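Local coordinates for D-isomer specific 2-hydroxyacid dehydrogenase family protein (Aeromonas salmonicida subsp. salmonicida, PDB 3HG7), which probably acts as an NAD-dependent oxidoreductase of the D-isomer specific 2-hydroxyacid dehydrogenase family, its substrate not established, at residues L144-G149 / P186-M191; S104-G109 / I225-G230; R31-D36 / E42-E47; A48-A53 / Q291-N296. The protein carries 1 engineered substitution. One frame throughout, in Å; residues are numbered along the deposited sequence.

Overall arrangement
From the N terminus, contact 3 (31-36 / 42-47) closes first, a short loop that packs strand 30-34, an outer strand of the five-stranded sheet, against helix 38-44 and the residues after it. Contact 4 (48-53 / 291-296) opens just after it, with 237 residues between its segments, and brings helix 286-301, near the C terminus, back onto that same sheet; Ile45 and Leu51 touch where the two contacts adjoin. Inside this long loop contact 2 (104-109 / 225-230) sets helix 100-115 on the seven-stranded sheet of the probable NAD-binding domain, and inside contact 2 lies contact 1 (144-149 / 186-191). Contacts 1 and 2 reach that one sheet with centres about 15 Å apart.

Contact 1. Residues L144-G149 / P186-M191; sequences LILGTG and PALNKM
Leu144 and Leu146, on the first strand of the Rossmann-type NAD-binding domain, meet Leu188 and Met191 of helix 188-193 in a small apolar cluster. The strand leads into Gly147 and Gly149, which fit the GxGxxG signature of dinucleotide-binding folds, with Gly149 as N-cap of helix 150-161; the leucines thus sit on the strand that runs into the probable nucleotide-binding loop. The two strand leucines reach the helix by different routes. Leu144 points toward it, and a chi1 of 180° carries its CD2 out to the helix, where this methyl lies 4.1 Å from both CB and the carbonyl C of Met191. Leu146 starts off less directly, but its CG lies opposite the carbonyl carbon (chi1 -42°), which brings CD2 to Leu188. Leu188 crosses both leucines at about a right angle and offers them one methyl, CD1. Met191 contributes the root of its side chain: beyond CB the chain bends at chi2 and chi3, and its end leads away from the strand. Val169 and Leu167 of the adjacent strand 165-169 adjoin the same four side chains, and Phe217 also touches Leu188, so the helix covers two neighbouring strands. The tightest approach is methyl to methyl, Leu146 CD2 to Leu188 CD1 at 3.5 Å, while Leu144 CD2 stands 4.1 Å from that same CD1.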
loop_
_atom_site.group_PDB
_atom_site.type_symbol
_atom_site.label_atom_id
_atom_site.label_comp_id
_atom_site.label_asym_id
_atom_site.label_seq_id
_atom_site.Cartn_x
_atom_site.Cartn_y
_atom_site.Cartn_z
ATOM N N LEU A 144 -7.578 -4.963 15.307
ATOM C CA LEU A 144 -6.362 -5.768 15.105
ATOM C C LEU A 144 -5.637 -5.318 13.839
ATOM O O LEU A 144 -6.243 -5.303 12.753
ATOM C CB LEU A 144 -6.726 -7.238 14.926
ATOM C CG LEU A 144 -5.538 -8.169 14.700
ATOM C CD1 LEU A 144 -4.512 -8.010 15.823
ATOM C CD2 LEU A 144 -5.995 -9.604 14.561
ATOM N N ILE A 145 -4.349 -4.996 13.960
ATOM C CA ILE A 145 -3.539 -4.603 12.804
ATOM C C ILE A 145 -2.370 -5.583 12.638
ATOM O O ILE A 145 -1.647 -5.869 13.611
ATOM C CB ILE A 145 -2.994 -3.156 12.929
ATOM C CG1 ILE A 145 -4.135 -2.167 13.194
ATOM C CG2 ILE A 145 -2.161 -2.774 11.670
ATOM C CD1 ILE A 145 -3.679 -0.726 13.482
ATOM N N LEU A 146 -2.242 -6.120 11.427
ATOM C CA LEU A 146 -1.113 -6.960 11.028
ATOM C C LEU A 146 -0.108 -6.092 10.298
ATOM O O LEU A 146 -0.339 -5.637 9.180
ATOM C CB LEU A 146 -1.567 -8.116 10.127
ATOM C CG LEU A 146 -2.845 -8.868 10.490
ATOM C CD1 LEU A 146 -2.921 -10.123 9.651
ATOM C CD2 LEU A 146 -2.898 -9.213 11.966
ATOM N N GLY A 147 1.014 -5.852 10.956
ATOM C CA GLY A 147 2.048 -4.978 10.422
ATOM C C GLY A 147 2.186 -3.806 11.369
ATOM O O GLY A 147 1.208 -3.114 11.662
ATOM N N THR A 148 3.405 -3.578 11.838
ATOM C CA THR A 148 3.644 -2.629 12.912
ATOM C C THR A 148 4.577 -1.493 12.527
ATOM O O THR A 148 5.089 -0.775 13.401
ATOM C CB THR A 148 4.212 -3.358 14.147
ATOM O OG1 THR A 148 5.270 -2.581 14.715
ATOM C CG2 THR A 148 4.788 -4.689 13.718
ATOM N N GLY A 149 4.785 -1.318 11.224
ATOM C CA GLY A 149 5.661 -0.275 10.722
ATOM C C GLY A 149 4.982 1.066 10.841
ATOM O O GLY A 149 4.035 1.217 11.608
ATOM N N PRO A 186 1.861 -16.731 16.086
ATOM C CA PRO A 186 1.144 -17.769 16.832
ATOM C C PRO A 186 -0.145 -17.278 17.517
ATOM O O PRO A 186 -1.148 -17.998 17.519
ATOM C CB PRO A 186 2.180 -18.236 17.863
ATOM C CG PRO A 186 3.481 -18.017 17.188
ATOM C CD PRO A 186 3.315 -16.780 16.345
ATOM N N ALA A 187 -0.129 -16.060 18.058
ATOM C CA ALA A 187 -1.302 -15.513 18.762
ATOM C C ALA A 187 -2.436 -15.047 17.840
ATOM O O ALA A 187 -3.471 -14.581 18.326
ATOM C CB ALA A 187 -0.887 -14.380 19.706
ATOM N N LEU A 188 -2.255 -15.184 16.524
ATOM C CA LEU A 188 -3.201 -14.613 15.558
ATOM C C LEU A 188 -4.647 -15.059 15.753
ATOM O O LEU A 188 -5.527 -14.203 15.861
ATOM C CB LEU A 188 -2.752 -14.824 14.103
ATOM C CG LEU A 188 -3.329 -13.858 13.056
ATOM C CD1 LEU A 188 -3.177 -12.399 13.485
ATOM C CD2 LEU A 188 -2.671 -14.058 11.698
ATOM N N ASN A 189 -4.895 -16.371 15.802
ATOM C CA ASN A 189 -6.275 -16.883 15.949
ATOM C C ASN A 189 -6.945 -16.421 17.231
ATOM O O ASN A 189 -8.138 -16.109 17.246
ATOM C CB ASN A 189 -6.322 -18.414 15.864
ATOM C CG ASN A 189 -6.185 -18.931 14.440
ATOM O OD1 ASN A 189 -5.617 -18.269 13.579
ATOM N ND2 ASN A 189 -6.697 -20.135 14.195
ATOM N N LYS A 190 -6.167 -16.409 18.313
ATOM C CA LYS A 190 -6.618 -15.878 19.595
ATOM C C LYS A 190 -6.947 -14.385 19.483
ATOM O O LYS A 190 -7.969 -13.931 20.002
ATOM C CB LYS A 190 -5.567 -16.142 20.678
ATOM C CG LYS A 190 -5.662 -17.538 21.293
ATOM C CD LYS A 190 -4.330 -18.288 21.259
ATOM C CE LYS A 190 -3.181 -17.502 21.892
ATOM N NZ LYS A 190 -1.893 -18.238 21.793
ATOM N N MET A 191 -6.088 -13.641 18.787
ATOM C CA MET A 191 -6.315 -12.209 18.541
ATOM C C MET A 191 -7.486 -11.914 17.590
ATOM O O MET A 191 -8.234 -10.948 17.796
ATOM C CB MET A 191 -5.020 -11.528 18.066
ATOM C CG MET A 191 -3.984 -11.283 19.164
ATOM S SD MET A 191 -4.622 -10.758 20.798
ATOM C CE MET A 191 -4.953 -12.298 21.647
#

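Contact 2. Residues S104-G109 / I225-G230; sequences SEYVFG and ILFNVG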
loop_
_atom_site.group_PDB
_atom_site.type_symbol
_atom_site.label_atom_id
_atom_site.label_comp_id
_atom_site.label_asym_id
_atom_site.label_seq_id
_atom_site.Cartn_x
_atom_site.Cartn_y
_atom_site.Cartn_z
ATOM N N SER A 104 -4.620 5.726 7.322
ATOM C CA SER A 104 -5.664 6.008 8.360
ATOM C C SER A 104 -6.975 6.562 7.748
ATOM O O SER A 104 -8.080 6.155 8.127
ATOM C CB SER A 104 -5.129 6.989 9.385
ATOM O OG SER A 104 -4.346 6.297 10.333
ATOM N N GLU A 105 -6.839 7.505 6.818
ATOM C CA GLU A 105 -7.987 8.101 6.128
ATOM C C GLU A 105 -8.797 7.066 5.347
ATOM O O GLU A 105 -10.018 7.070 5.378
ATOM C CB GLU A 105 -7.511 9.215 5.195
ATOM C CG GLU A 105 -6.879 10.421 5.912
ATOM C CD GLU A 105 -6.262 11.405 4.923
ATOM O OE1 GLU A 105 -6.381 11.175 3.693
ATOM O OE2 GLU A 105 -5.673 12.418 5.366
ATOM N N TYR A 106 -8.098 6.189 4.633
ATOM C CA TYR A 106 -8.745 5.163 3.822
ATOM C C TYR A 106 -9.455 4.166 4.718
ATOM O O TYR A 106 -10.638 3.831 4.501
ATOM C CB TYR A 106 -7.682 4.421 2.985
ATOM C CG TYR A 106 -8.228 3.240 2.227
ATOM C CD1 TYR A 106 -8.713 3.395 0.929
ATOM C CD2 TYR A 106 -8.204 1.958 2.795
ATOM C CE1 TYR A 106 -9.191 2.316 0.216
ATOM C CE2 TYR A 106 -8.687 0.865 2.113
ATOM C CZ TYR A 106 -9.180 1.061 0.827
ATOM O OH TYR A 106 -9.657 0.015 0.125
ATOM N N VAL A 107 -8.743 3.698 5.735
ATOM C CA VAL A 107 -9.257 2.633 6.562
ATOM C C VAL A 107 -10.461 3.178 7.342
ATOM O O VAL A 107 -11.509 2.557 7.331
ATOM C CB VAL A 107 -8.178 2.084 7.535
ATOM C CG1 VAL A 107 -8.819 1.243 8.662
ATOM C CG2 VAL A 107 -7.131 1.230 6.739
ATOM N N PHE A 108 -10.306 4.348 7.966
ATOM C CA PHE A 108 -11.411 4.872 8.805
ATOM C C PHE A 108 -12.558 5.480 7.974
ATOM O O PHE A 108 -13.689 5.445 8.399
ATOM C CB PHE A 108 -10.886 5.796 9.899
ATOM C CG PHE A 108 -10.298 5.052 11.053
ATOM C CD1 PHE A 108 -11.036 4.869 12.217
ATOM C CD2 PHE A 108 -9.037 4.495 10.967
ATOM C CE1 PHE A 108 -10.501 4.138 13.295
ATOM C CE2 PHE A 108 -8.484 3.777 12.025
ATOM C CZ PHE A 108 -9.230 3.602 13.199
ATOM N N GLY A 109 -12.280 6.018 6.781
ATOM C CA GLY A 109 -13.355 6.424 5.884
ATOM C C GLY A 109 -14.215 5.215 5.517
ATOM O O GLY A 109 -15.450 5.252 5.608
ATOM N N ILE A 225 -14.845 -6.920 10.133
ATOM C CA ILE A 225 -14.580 -6.252 8.870
ATOM C C ILE A 225 -13.099 -6.461 8.671
ATOM O O ILE A 225 -12.300 -6.116 9.536
ATOM C CB ILE A 225 -14.916 -4.742 8.943
ATOM C CG1 ILE A 225 -16.414 -4.571 9.238
ATOM C CG2 ILE A 225 -14.524 -4.032 7.626
ATOM C CD1 ILE A 225 -16.832 -3.190 9.724
ATOM N N LEU A 226 -12.739 -7.027 7.533
ATOM C CA LEU A 226 -11.337 -7.246 7.181
ATOM C C LEU A 226 -10.886 -6.326 6.066
ATOM O O LEU A 226 -11.511 -6.329 5.024
ATOM C CB LEU A 226 -11.146 -8.687 6.705
ATOM C CG LEU A 226 -9.778 -9.053 6.103
ATOM C CD1 LEU A 226 -8.659 -8.877 7.122
ATOM C CD2 LEU A 226 -9.799 -10.472 5.576
ATOM N N PHE A 227 -9.799 -5.578 6.292
ATOM C CA PHE A 227 -9.140 -4.761 5.247
ATOM C C PHE A 227 -7.869 -5.442 4.789
ATOM O O PHE A 227 -7.048 -5.863 5.627
ATOM C CB PHE A 227 -8.694 -3.407 5.796
ATOM C CG PHE A 227 -9.819 -2.444 6.072
ATOM C CD1 PHE A 227 -10.007 -1.348 5.254
ATOM C CD2 PHE A 227 -10.646 -2.607 7.187
ATOM C CE1 PHE A 227 -11.052 -0.438 5.502
ATOM C CE2 PHE A 227 -11.680 -1.717 7.451
ATOM C CZ PHE A 227 -11.872 -0.617 6.613
ATOM N N ASN A 228 -7.658 -5.478 3.476
ATOM C CA ASN A 228 -6.345 -5.826 2.977
ATOM C C ASN A 228 -5.790 -4.728 2.114
ATOM O O ASN A 228 -6.308 -4.463 1.025
ATOM C CB ASN A 228 -6.332 -7.117 2.183
ATOM C CG ASN A 228 -4.884 -7.573 1.853
ATOM O OD1 ASN A 228 -3.914 -7.111 2.469
ATOM N ND2 ASN A 228 -4.750 -8.452 0.884
ATOM N N VAL A 229 -4.741 -4.095 2.621
ATOM C CA VAL A 229 -4.089 -3.008 1.910
ATOM C C VAL A 229 -2.580 -3.278 1.710
ATOM O O VAL A 229 -1.848 -2.392 1.269
ATOM C CB VAL A 229 -4.261 -1.713 2.682
ATOM C CG1 VAL A 229 -5.736 -1.289 2.713
ATOM C CG2 VAL A 229 -3.774 -1.924 4.106
ATOM N N GLY A 230 -2.122 -4.483 2.063
ATOM C CA GLY A 230 -0.726 -4.891 1.846
ATOM C C GLY A 230 -0.487 -5.418 0.441
ATOM O O GLY A 230 -0.191 -4.650 -0.470
#
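Phe227, in the middle of strand 225-228, packs its ring against Val107 and Tyr106 on one side of helix 100-115. The clearest directed interaction is a CH-pi contact: Val107 CG1 stands over the ring face of Phe227, 4.1 Å from the centroid and 11° off the ring normal. The rim of the same ring reaches the helix backbone, with Phe227 CZ 3.3 Å from Val107 O. Aromatic and aliphatic packing completes the contact. The chi1 of Tyr106 (174°) turns its ring to the strand, and Tyr106 CE2 comes near the plane of the Phe227 ring at the edge, 4.1 Å from Phe227 CD1. Tyr106 CE2 also lies 3.7 Å from Val229 CG1, and the tyrosine runs antiparallel alongside both partners. The polar groups look elsewhere: Tyr106 OH is hydrogen-bonded to Thr277 OG1, and Asn228, facing away from the helix, closes an Asx turn by accepting from Gly230 N at OD1 (3.2 Å), with the donor above the carbonyl plane. In the Rossmann-type sheet, strand 225-228 runs between strands 197-200 and 251-254; Val199 also touches Val107, Val253 touches both Tyr106 and Phe227, and helix 100-115 lies across this face, adding His110 against Phe227 and Met103 against Val229.

Contact 3. Residues R31-D36 / E42-E47; sequences RILRAD and EKLIGE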
loop_
_atom_site.group_PDB
_atom_site.type_symbol
_atom_site.label_atom_id
_atom_site.label_comp_id
_atom_site.label_asym_id
_atom_site.label_seq_id
_atom_site.Cartn_x
_atom_site.Cartn_y
_atom_site.Cartn_z
ATOM N N ARG A 31 21.410 17.369 -15.114
ATOM C CA ARG A 31 20.503 17.617 -16.258
ATOM C C ARG A 31 19.233 16.785 -16.038
ATOM O O ARG A 31 19.325 15.573 -15.835
ATOM C CB ARG A 31 21.163 17.225 -17.577
ATOM C CG ARG A 31 20.296 17.484 -18.808
ATOM C CD ARG A 31 20.987 17.121 -20.131
ATOM N NE ARG A 31 21.488 15.743 -20.183
ATOM C CZ ARG A 31 21.556 15.004 -21.292
ATOM N NH1 ARG A 31 21.122 15.490 -22.460
ATOM N NH2 ARG A 31 22.037 13.768 -21.236
ATOM N N ILE A 32 18.070 17.427 -16.117
ATOM C CA ILE A 32 16.786 16.767 -15.868
ATOM C C ILE A 32 16.060 16.581 -17.186
ATOM O O ILE A 32 15.750 17.560 -17.883
ATOM C CB ILE A 32 15.915 17.557 -14.867
ATOM C CG1 ILE A 32 16.631 17.616 -13.512
ATOM C CG2 ILE A 32 14.522 16.937 -14.749
ATOM C CD1 ILE A 32 16.018 18.618 -12.530
ATOM N N LEU A 33 15.850 15.326 -17.551
ATOM C CA LEU A 33 15.240 15.003 -18.831
ATOM C C LEU A 33 13.928 14.373 -18.510
ATOM O O LEU A 33 13.742 13.859 -17.402
ATOM C CB LEU A 33 16.093 14.015 -19.626
ATOM C CG LEU A 33 17.488 14.463 -20.066
ATOM C CD1 LEU A 33 18.092 13.391 -20.991
ATOM C CD2 LEU A 33 17.415 15.799 -20.786
ATOM N N ARG A 34 13.013 14.418 -19.476
ATOM C CA ARG A 34 11.695 13.902 -19.205
ATOM C C ARG A 34 11.225 13.087 -20.405
ATOM O O ARG A 34 11.410 13.504 -21.556
ATOM C CB ARG A 34 10.771 15.095 -18.938
ATOM C CG ARG A 34 9.325 14.814 -18.930
ATOM C CD ARG A 34 8.569 16.099 -18.566
ATOM N NE ARG A 34 7.162 15.984 -18.859
ATOM C CZ ARG A 34 6.277 16.975 -18.769
ATOM N NH1 ARG A 34 6.658 18.175 -18.345
ATOM N NH2 ARG A 34 5.000 16.745 -19.063
ATOM N N ALA A 35 10.597 11.942 -20.149
ATOM C CA ALA A 35 9.926 11.228 -21.261
ATOM C C ALA A 35 8.532 10.811 -20.862
ATOM O O ALA A 35 8.389 10.038 -19.935
ATOM C CB ALA A 35 10.756 10.024 -21.690
ATOM N N ASP A 36 7.513 11.333 -21.566
ATOM C CA ASP A 36 6.099 11.083 -21.246
ATOM C C ASP A 36 5.500 9.836 -21.888
ATOM O O ASP A 36 4.360 9.466 -21.574
ATOM C CB ASP A 36 5.227 12.310 -21.588
ATOM C CG ASP A 36 5.263 13.401 -20.500
ATOM O OD1 ASP A 36 6.162 13.408 -19.630
ATOM O OD2 ASP A 36 4.377 14.280 -20.525
ATOM N N GLU A 42 12.996 5.556 -24.986
ATOM C CA GLU A 42 13.963 4.695 -25.706
ATOM C C GLU A 42 15.216 5.421 -26.085
ATOM O O GLU A 42 16.306 4.852 -26.027
ATOM C CB GLU A 42 13.358 4.113 -27.006
ATOM C CG GLU A 42 12.087 3.323 -26.826
ATOM C CD GLU A 42 12.292 1.877 -26.393
ATOM O OE1 GLU A 42 13.445 1.462 -26.150
ATOM O OE2 GLU A 42 11.277 1.139 -26.296
ATOM N N LYS A 43 15.053 6.668 -26.519
ATOM C CA LYS A 43 16.138 7.468 -26.984
ATOM C C LYS A 43 16.978 8.037 -25.865
ATOM O O LYS A 43 18.117 8.434 -26.100
ATOM C CB LYS A 43 15.626 8.613 -27.865
ATOM C CG LYS A 43 14.683 8.138 -28.965
ATOM C CD LYS A 43 14.333 9.255 -29.918
ATOM C CE LYS A 43 13.452 8.723 -31.036
ATOM N NZ LYS A 43 12.305 9.649 -31.263
ATOM N N LEU A 44 16.419 8.089 -24.663
ATOM C CA LEU A 44 17.042 8.851 -23.581
ATOM C C LEU A 44 17.593 8.023 -22.444
ATOM O O LEU A 44 18.491 8.485 -21.754
ATOM C CB LEU A 44 16.064 9.885 -23.004
ATOM C CG LEU A 44 15.544 10.946 -23.983
ATOM C CD1 LEU A 44 14.484 11.750 -23.279
ATOM C CD2 LEU A 44 16.694 11.855 -24.423
ATOM N N ILE A 45 17.095 6.810 -22.252
ATOM C CA ILE A 45 17.395 6.101 -21.004
ATOM C C ILE A 45 18.861 5.696 -20.907
ATOM O O ILE A 45 19.434 5.673 -19.802
ATOM C CB ILE A 45 16.486 4.891 -20.767
ATOM C CG1 ILE A 45 16.800 4.298 -19.389
ATOM C CG2 ILE A 45 16.634 3.866 -21.918
ATOM C CD1 ILE A 45 15.673 3.822 -18.631
ATOM N N GLY A 46 19.478 5.413 -22.061
ATOM C CA GLY A 46 20.902 5.063 -22.063
ATOM C C GLY A 46 21.780 6.182 -21.544
ATOM O O GLY A 46 22.919 5.927 -21.141
ATOM N N GLU A 47 21.258 7.411 -21.569
ATOM C CA GLU A 47 21.969 8.568 -21.050
ATOM C C GLU A 47 21.790 8.885 -19.559
ATOM O O GLU A 47 22.491 9.754 -19.036
ATOM C CB GLU A 47 21.630 9.794 -21.868
ATOM C CG GLU A 47 22.216 9.690 -23.268
ATOM C CD GLU A 47 21.784 10.826 -24.144
ATOM O OE1 GLU A 47 21.055 10.568 -25.135
ATOM O OE2 GLU A 47 22.144 11.983 -23.822
#
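Leu33 and Leu44 form the apolar middle of a strand-to-helix contact within a parallel alpha/beta domain: strand 30-34, outermost in its five-stranded sheet, turns through a short loop into helix 38-44, which folds back over the strand. Both leucines point toward the opposite segment with CG beside the backbone N, and they cross obliquely, Leu33 CD1 lying 4.0 Å from Leu44 CD2. The other branch of Leu44 reaches further along the strand: its CD1 is 3.9 Å from Arg34 O and also rests against Ala35 CB. At the start of the strand Arg31 spans the gap to Glu47. Its chain runs outward, extended through chi1 and chi2, and the bend at chi3 (55°) lays the guanidinium over Leu33, whose CD1 sits above the centre of one face. Glu47 comes to the edge of that group, and the guanidinium and carboxylate planes are turned 35° apart. Arg31 NH2 also bonds to Thr7 OG1 on neighbouring strand 6-11, so this nitrogen serves two partners. At the far end Arg34 points away from the helix at its base and grips Asp36 side-on, NE to OD1 and NH2 to OD2, both at 2.9 Å; its NH1 reaches Glu19, linking the strand to helix 15-24. Charged groups thus flank the leucines. The salt bridge across the segments is a single nearly straight bond, Arg31 NH2 to Glu47 OE2 at 3.1 Å, in the guanidinium plane but meeting OE2 from its anti side and 34° out of the carboxylate plane.

Contact 4. Residues A48-A53 / Q291-N296; sequences AHILMA and QIFVRN
Strand 50-53 and helix 286-301 come closest at Met52 and Phe293, whose CA atoms are 8.2 Å apart, a spacing bridged by side chains. Extended backbone sets Ile50 and Met52, two residues apart, on the strand face that looks toward the helix, whereas Leu51 between them points away; on the helix a single residue, Phe293, answers both. With CG opposite the backbone N (chi1 176°), Phe293 carries its ring toward the strand. Ile50 meets it at the rim: Ile50 CG2 lies in the ring plane, 3.6 Å from Phe293 CE1 and 4.0 Å from Phe293 CZ. Met52 meets the root of the ring instead. Its chain starts toward the helix and then bends at chi2 and chi3, placing Met52 CE 3.9 Å from Phe293 CG and Met52 SD 3.9 Å from Phe293 CB. The sulfur stands 4.9 Å from the ring centroid and 51° off the normal, an oblique Met-aromatic contact. Ile50 and Met52 thus hold the phenylalanine at its outer and inner ends. Trp70 of neighbouring strand 70-73 meets the Phe293 ring with nearly parallel planes, while Leu8 of strand 6-11 and Leu22 of helix 15-24 also touch it. A polar link lies nearby, Asn296 ND2 being hydrogen-bonded to Gln72 OE1 of strand 70-73. The contact itself buries all three of its residues and joins carbon and sulfur atoms, so it rests on dispersion and a sulfur-aromatic term, with little directional preference.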
loop_
_atom_site.group_PDB
_atom_site.type_symbol
_atom_site.label_atom_id
_atom_site.label_comp_id
_atom_site.label_asym_id
_atom_site.label_seq_id
_atom_site.Cartn_x
_atom_site.Cartn_y
_atom_site.Cartn_z
ATOM N N ALA A 48 20.888 8.174 -18.895
ATOM C CA ALA A 48 20.501 8.518 -17.512
ATOM C C ALA A 48 21.398 7.839 -16.495
ATOM O O ALA A 48 21.485 6.598 -16.445
ATOM C CB ALA A 48 19.061 8.123 -17.269
ATOM N N HIS A 49 22.069 8.650 -15.686
ATOM C CA HIS A 49 22.686 8.129 -14.468
ATOM C C HIS A 49 21.685 7.875 -13.349
ATOM O O HIS A 49 21.888 6.972 -12.553
ATOM C CB HIS A 49 23.778 9.070 -13.981
ATOM C CG HIS A 49 24.721 9.464 -15.062
ATOM N ND1 HIS A 49 24.539 10.609 -15.806
ATOM C CD2 HIS A 49 25.813 8.845 -15.577
ATOM C CE1 HIS A 49 25.505 10.699 -16.711
ATOM N NE2 HIS A 49 26.281 9.637 -16.603
ATOM N N ILE A 50 20.617 8.667 -13.308
ATOM C CA ILE A 50 19.611 8.549 -12.245
ATOM C C ILE A 50 18.285 8.410 -12.931
ATOM O O ILE A 50 18.052 9.073 -13.925
ATOM C CB ILE A 50 19.583 9.816 -11.335
ATOM C CG1 ILE A 50 21.000 10.052 -10.753
ATOM C CG2 ILE A 50 18.598 9.610 -10.146
ATOM C CD1 ILE A 50 21.080 11.268 -9.868
ATOM N N LEU A 51 17.405 7.568 -12.400
ATOM C CA LEU A 51 16.060 7.452 -12.972
ATOM C C LEU A 51 15.010 7.623 -11.850
ATOM O O LEU A 51 15.166 7.067 -10.748
ATOM C CB LEU A 51 15.917 6.067 -13.602
ATOM C CG LEU A 51 14.579 5.751 -14.277
ATOM C CD1 LEU A 51 14.430 6.569 -15.559
ATOM C CD2 LEU A 51 14.510 4.253 -14.573
ATOM N N MET A 52 13.949 8.387 -12.112
ATOM C CA MET A 52 12.789 8.367 -11.192
ATOM C C MET A 52 11.563 7.984 -12.019
ATOM O O MET A 52 11.268 8.661 -13.011
ATOM C CB MET A 52 12.566 9.719 -10.530
ATOM C CG MET A 52 11.317 9.720 -9.579
ATOM S SD MET A 52 11.392 10.626 -7.986
ATOM C CE MET A 52 11.620 12.248 -8.668
ATOM N N ALA A 53 10.893 6.904 -11.630
ATOM C CA ALA A 53 9.880 6.272 -12.506
ATOM C C ALA A 53 8.997 5.348 -11.729
ATOM O O ALA A 53 9.333 4.944 -10.615
ATOM C CB ALA A 53 10.567 5.452 -13.601
ATOM N N GLN A 291 10.632 15.092 -2.152
ATOM C CA GLN A 291 11.387 15.311 -0.937
ATOM C C GLN A 291 12.275 14.100 -0.638
ATOM O O GLN A 291 13.435 14.271 -0.274
ATOM C CB GLN A 291 10.407 15.587 0.225
ATOM C CG GLN A 291 11.036 16.109 1.507
ATOM C CD GLN A 291 9.990 16.393 2.606
ATOM O OE1 GLN A 291 10.340 16.852 3.698
ATOM N NE2 GLN A 291 8.720 16.132 2.312
ATOM N N ILE A 292 11.745 12.887 -0.827
ATOM C CA ILE A 292 12.531 11.643 -0.670
ATOM C C ILE A 292 13.673 11.595 -1.684
ATOM O O ILE A 292 14.814 11.262 -1.335
ATOM C CB ILE A 292 11.650 10.383 -0.788
ATOM C CG1 ILE A 292 10.742 10.265 0.449
ATOM C CG2 ILE A 292 12.481 9.111 -0.912
ATOM C CD1 ILE A 292 9.651 9.179 0.302
ATOM N N PHE A 293 13.347 11.959 -2.916
ATOM C CA PHE A 293 14.344 11.996 -3.987
ATOM C C PHE A 293 15.481 12.970 -3.658
ATOM O O PHE A 293 16.653 12.600 -3.707
ATOM C CB PHE A 293 13.728 12.333 -5.346
ATOM C CG PHE A 293 14.781 12.465 -6.439
ATOM C CD1 PHE A 293 15.222 11.342 -7.135
ATOM C CD2 PHE A 293 15.379 13.695 -6.699
ATOM C CE1 PHE A 293 16.219 11.448 -8.118
ATOM C CE2 PHE A 293 16.408 13.818 -7.636
ATOM C CZ PHE A 293 16.826 12.691 -8.364
ATOM N N VAL A 294 15.149 14.205 -3.305
ATOM C CA VAL A 294 16.199 15.196 -3.048
ATOM C C VAL A 294 17.075 14.840 -1.828
ATOM O O VAL A 294 18.287 15.042 -1.877
ATOM C CB VAL A 294 15.593 16.626 -2.950
ATOM C CG1 VAL A 294 16.593 17.633 -2.380
ATOM C CG2 VAL A 294 15.079 17.050 -4.315
ATOM N N ARG A 295 16.491 14.284 -0.765
ATOM C CA ARG A 295 17.302 13.866 0.396
ATOM C C ARG A 295 18.235 12.714 -0.007
ATOM O O ARG A 295 19.408 12.707 0.343
ATOM C CB ARG A 295 16.436 13.504 1.634
ATOM C CG ARG A 295 15.722 14.682 2.306
ATOM C CD ARG A 295 15.046 14.285 3.653
ATOM N NE ARG A 295 14.550 12.906 3.640
ATOM C CZ ARG A 295 13.263 12.555 3.636
ATOM N NH1 ARG A 295 12.932 11.267 3.605
ATOM N NH2 ARG A 295 12.313 13.483 3.659
ATOM N N ASN A 296 17.705 11.756 -0.769
ATOM C CA ASN A 296 18.512 10.654 -1.285
ATOM C C ASN A 296 19.567 11.123 -2.278
ATOM O O ASN A 296 20.667 10.582 -2.317
ATOM C CB ASN A 296 17.625 9.569 -1.909
ATOM C CG ASN A 296 17.326 8.410 -0.943
ATOM O OD1 ASN A 296 18.003 8.223 0.084
ATOM N ND2 ASN A 296 16.336 7.604 -1.301
#